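Side-chain contact in type III secretion T3S chaperone (Chlamydia trachomatis, PDB 3K29), which is a putative YscO homolog that probably serves type III secretion as a chaperone-like protein, acting through protein-protein interactions: residues M54-I57 against R58-R61. Numbering follows the deposited sequence. Where two conformers were deposited one is given.
Sequences MQKI and RQLR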
HETATM    1  N   MSE A  54     -39.712   1.943  -1.780  1.00 15.65           N
HETATM    2  CA  MSE A  54     -40.319   2.443  -0.545  0.50 16.05           C
HETATM    3  C   MSE A  54     -41.486   3.397  -0.833  1.00 14.94           C
HETATM    4  O   MSE A  54     -42.547   3.262  -0.265  1.00 14.41           O
HETATM    5  CB  MSE A  54     -39.233   3.043   0.363  0.50 16.14           C
HETATM    6  CG  MSE A  54     -38.241   1.988   0.836  0.50 18.87           C
HETATM    7 SE   MSE A  54     -36.956   2.375   2.288  0.30 24.54          SE
HETATM    8  CE  MSE A  54     -37.982   1.616   3.768  0.50 22.50           C
ATOM      9  N   GLN A  55     -41.293   4.354  -1.738  1.00 16.45           N
ATOM     10  CA  GLN A  55     -42.397   5.270  -2.141  1.00 17.10           C
ATOM     11  C   GLN A  55     -43.617   4.510  -2.628  1.00 17.04           C
ATOM     12  O   GLN A  55     -44.723   4.862  -2.253  1.00 14.35           O
ATOM     13  CB  GLN A  55     -41.990   6.174  -3.311  1.00 19.30           C
ATOM     14  CG  GLN A  55     -41.131   7.371  -2.947  1.00 23.48           C
ATOM     15  CD  GLN A  55     -40.411   8.043  -4.184  1.00 31.44           C
ATOM     16  OE1 GLN A  55     -39.392   8.701  -4.001  1.00 34.18           O
ATOM     17  NE2 GLN A  55     -40.948   7.873  -5.417  1.00 30.76           N
ATOM     18  N   LYS A  56     -43.421   3.491  -3.499  1.00 15.70           N
ATOM     19  CA  LYS A  56     -44.530   2.672  -4.016  1.00 16.71           C
ATOM     20  C   LYS A  56     -45.244   1.930  -2.875  1.00 15.27           C
ATOM     21  O   LYS A  56     -46.475   1.857  -2.836  1.00 16.42           O
ATOM     22  CB  LYS A  56     -44.043   1.600  -5.052  1.00 16.74           C
ATOM     23  CG  LYS A  56     -43.342   2.157  -6.377  1.00 21.38           C
ATOM     24  CD  LYS A  56     -43.974   3.441  -6.838  1.00 26.39           C
ATOM     25  CE  LYS A  56     -45.138   3.163  -7.781  1.00 31.63           C
ATOM     26  NZ  LYS A  56     -46.048   4.327  -7.824  1.00 33.59           N
ATOM     27  N   ILE A  57     -44.475   1.341  -1.969  1.00 14.32           N
ATOM     28  CA  ILE A  57     -45.091   0.589  -0.866  1.00 14.51           C
ATOM     29  C   ILE A  57     -45.938   1.550  -0.013  1.00 14.78           C
ATOM     30  O   ILE A  57     -47.073   1.222   0.388  1.00 16.17           O
ATOM     31  CB  ILE A  57     -43.971  -0.048  -0.046  1.00 13.42           C
ATOM     32  CG1 ILE A  57     -43.294  -1.148  -0.892  1.00 15.68           C
ATOM     33  CG2 ILE A  57     -44.486  -0.740   1.272  1.00 15.43           C
ATOM     34  CD1 ILE A  57     -41.914  -1.519  -0.316  1.00 12.76           C
ATOM     35  N   ARG A  58     -45.388   2.730   0.270  1.00 14.03           N
ATOM     36  CA  ARG A  58     -46.083   3.717   1.145  1.00 13.88           C
ATOM     37  C   ARG A  58     -47.290   4.227   0.444  1.00 13.59           C
ATOM     38  O   ARG A  58     -48.310   4.423   1.064  1.00 12.86           O
ATOM     39  CB  ARG A  58     -45.171   4.882   1.535  1.00 13.80           C
ATOM     40  CG  ARG A  58     -44.206   4.571   2.640  1.00 16.00           C
ATOM     41  CD  ARG A  58     -43.171   5.735   2.944  1.00 25.98           C
ATOM     42  NE  ARG A  58     -42.023   5.231   3.719  1.00 24.60           N
ATOM     43  CZ  ARG A  58     -42.144   4.857   4.998  1.00 24.01           C
ATOM     44  NH1 ARG A  58     -43.332   4.967   5.588  1.00 22.84           N
ATOM     45  NH2 ARG A  58     -41.114   4.348   5.662  1.00 22.32           N
ATOM     46  N   GLN A  59     -47.207   4.398  -0.879  1.00 13.81           N
ATOM     47  CA  GLN A  59     -48.356   4.895  -1.623  1.00 14.16           C
ATOM     48  C   GLN A  59     -49.480   3.863  -1.536  1.00 14.67           C
ATOM     49  O   GLN A  59     -50.642   4.217  -1.391  1.00 11.92           O
ATOM     50  CB  GLN A  59     -47.962   5.159  -3.111  1.00 14.87           C
ATOM     51  CG  GLN A  59     -47.209   6.498  -3.364  1.00 16.20           C
ATOM     52  CD  GLN A  59     -46.285   6.460  -4.654  1.00 22.51           C
ATOM     53  OE1 GLN A  59     -46.453   5.613  -5.555  1.00 22.24           O
ATOM     54  NE2 GLN A  59     -45.322   7.366  -4.709  1.00 18.04           N
ATOM     55  N   LEU A  60     -49.135   2.572  -1.674  1.00 14.68           N
ATOM     56  CA  LEU A  60     -50.170   1.526  -1.548  1.00 14.99           C
ATOM     57  C   LEU A  60     -50.734   1.475  -0.106  1.00 14.43           C
ATOM     58  O   LEU A  60     -51.931   1.306   0.071  1.00 12.42           O
ATOM     59  CB  LEU A  60     -49.638   0.130  -1.938  1.00 16.16           C
ATOM     60  CG  LEU A  60     -50.584  -1.050  -1.619  1.00 20.20           C
ATOM     61  CD1 LEU A  60     -51.936  -0.876  -2.315  1.00 20.48           C
ATOM     62  CD2 LEU A  60     -49.935  -2.346  -2.176  1.00 22.88           C
ATOM     63  N   ARG A  61     -49.850   1.583   0.868  1.00 14.24           N
ATOM     64  CA  ARG A  61     -50.235   1.556   2.287  1.00 18.06           C
ATOM     65  C   ARG A  61     -51.246   2.690   2.623  1.00 16.44           C
ATOM     66  O   ARG A  61     -52.260   2.476   3.327  1.00 18.36           O
ATOM     67  CB  ARG A  61     -48.968   1.621   3.138  1.00 17.10           C
ATOM     68  CG  ARG A  61     -48.979   0.567   4.176  1.00 23.50           C
ATOM     69  CD  ARG A  61     -49.227   1.192   5.565  1.00 26.76           C
ATOM     70  NE  ARG A  61     -48.127   2.125   5.840  1.00 26.51           N
ATOM     71  CZ  ARG A  61     -46.994   1.830   6.485  1.00 31.37           C
ATOM     72  NH1 ARG A  61     -46.781   0.615   7.023  1.00 30.15           N
ATOM     73  NH2 ARG A  61     -46.081   2.793   6.651  1.00 32.70           N
TER
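Lys-56 reaches forward along the helix to Gln-59, its NZ donating a hydrogen bond of 2.6 Å to the amide oxygen OE1 of that glutamine. The ammonium lies in the carbonyl plane of the amide, at a C=O...N angle of 159°. Bends at chi2 (-36°) and chi3 (-89°) turn the lysine chain forward to the amide, with CD resting 3.5 Å from Gln-59 OE1. Glutamine suits the other end because its extended chain runs back over the preceding turn, CG 3.2 Å from Gln-55 O and NE2 3.8 Å from Gln-55 CB.

All this decorates helix 8-66, which pairs with helix 70-160 in a long antiparallel helical hairpin, here close to its turn. The hairpin side is the packed one: Leu-60, with CG anti to the backbone N, suits it as an aliphatic residue, and its side chain touches Met-76, Lys-77 and Ile-80 of helix 70-160. Lys-56 also touches Ile-80, probably through its methylene chain. Round the helix, selenomethionine Met-54, Arg-58 and Arg-61 form the looser, exposed side, where long charged arginines can meet solvent. There Arg-58 gains its hold from the backbone, its N bonding Met-54 O at 2.9 Å while CG lies 3.6 Å from the same oxygen.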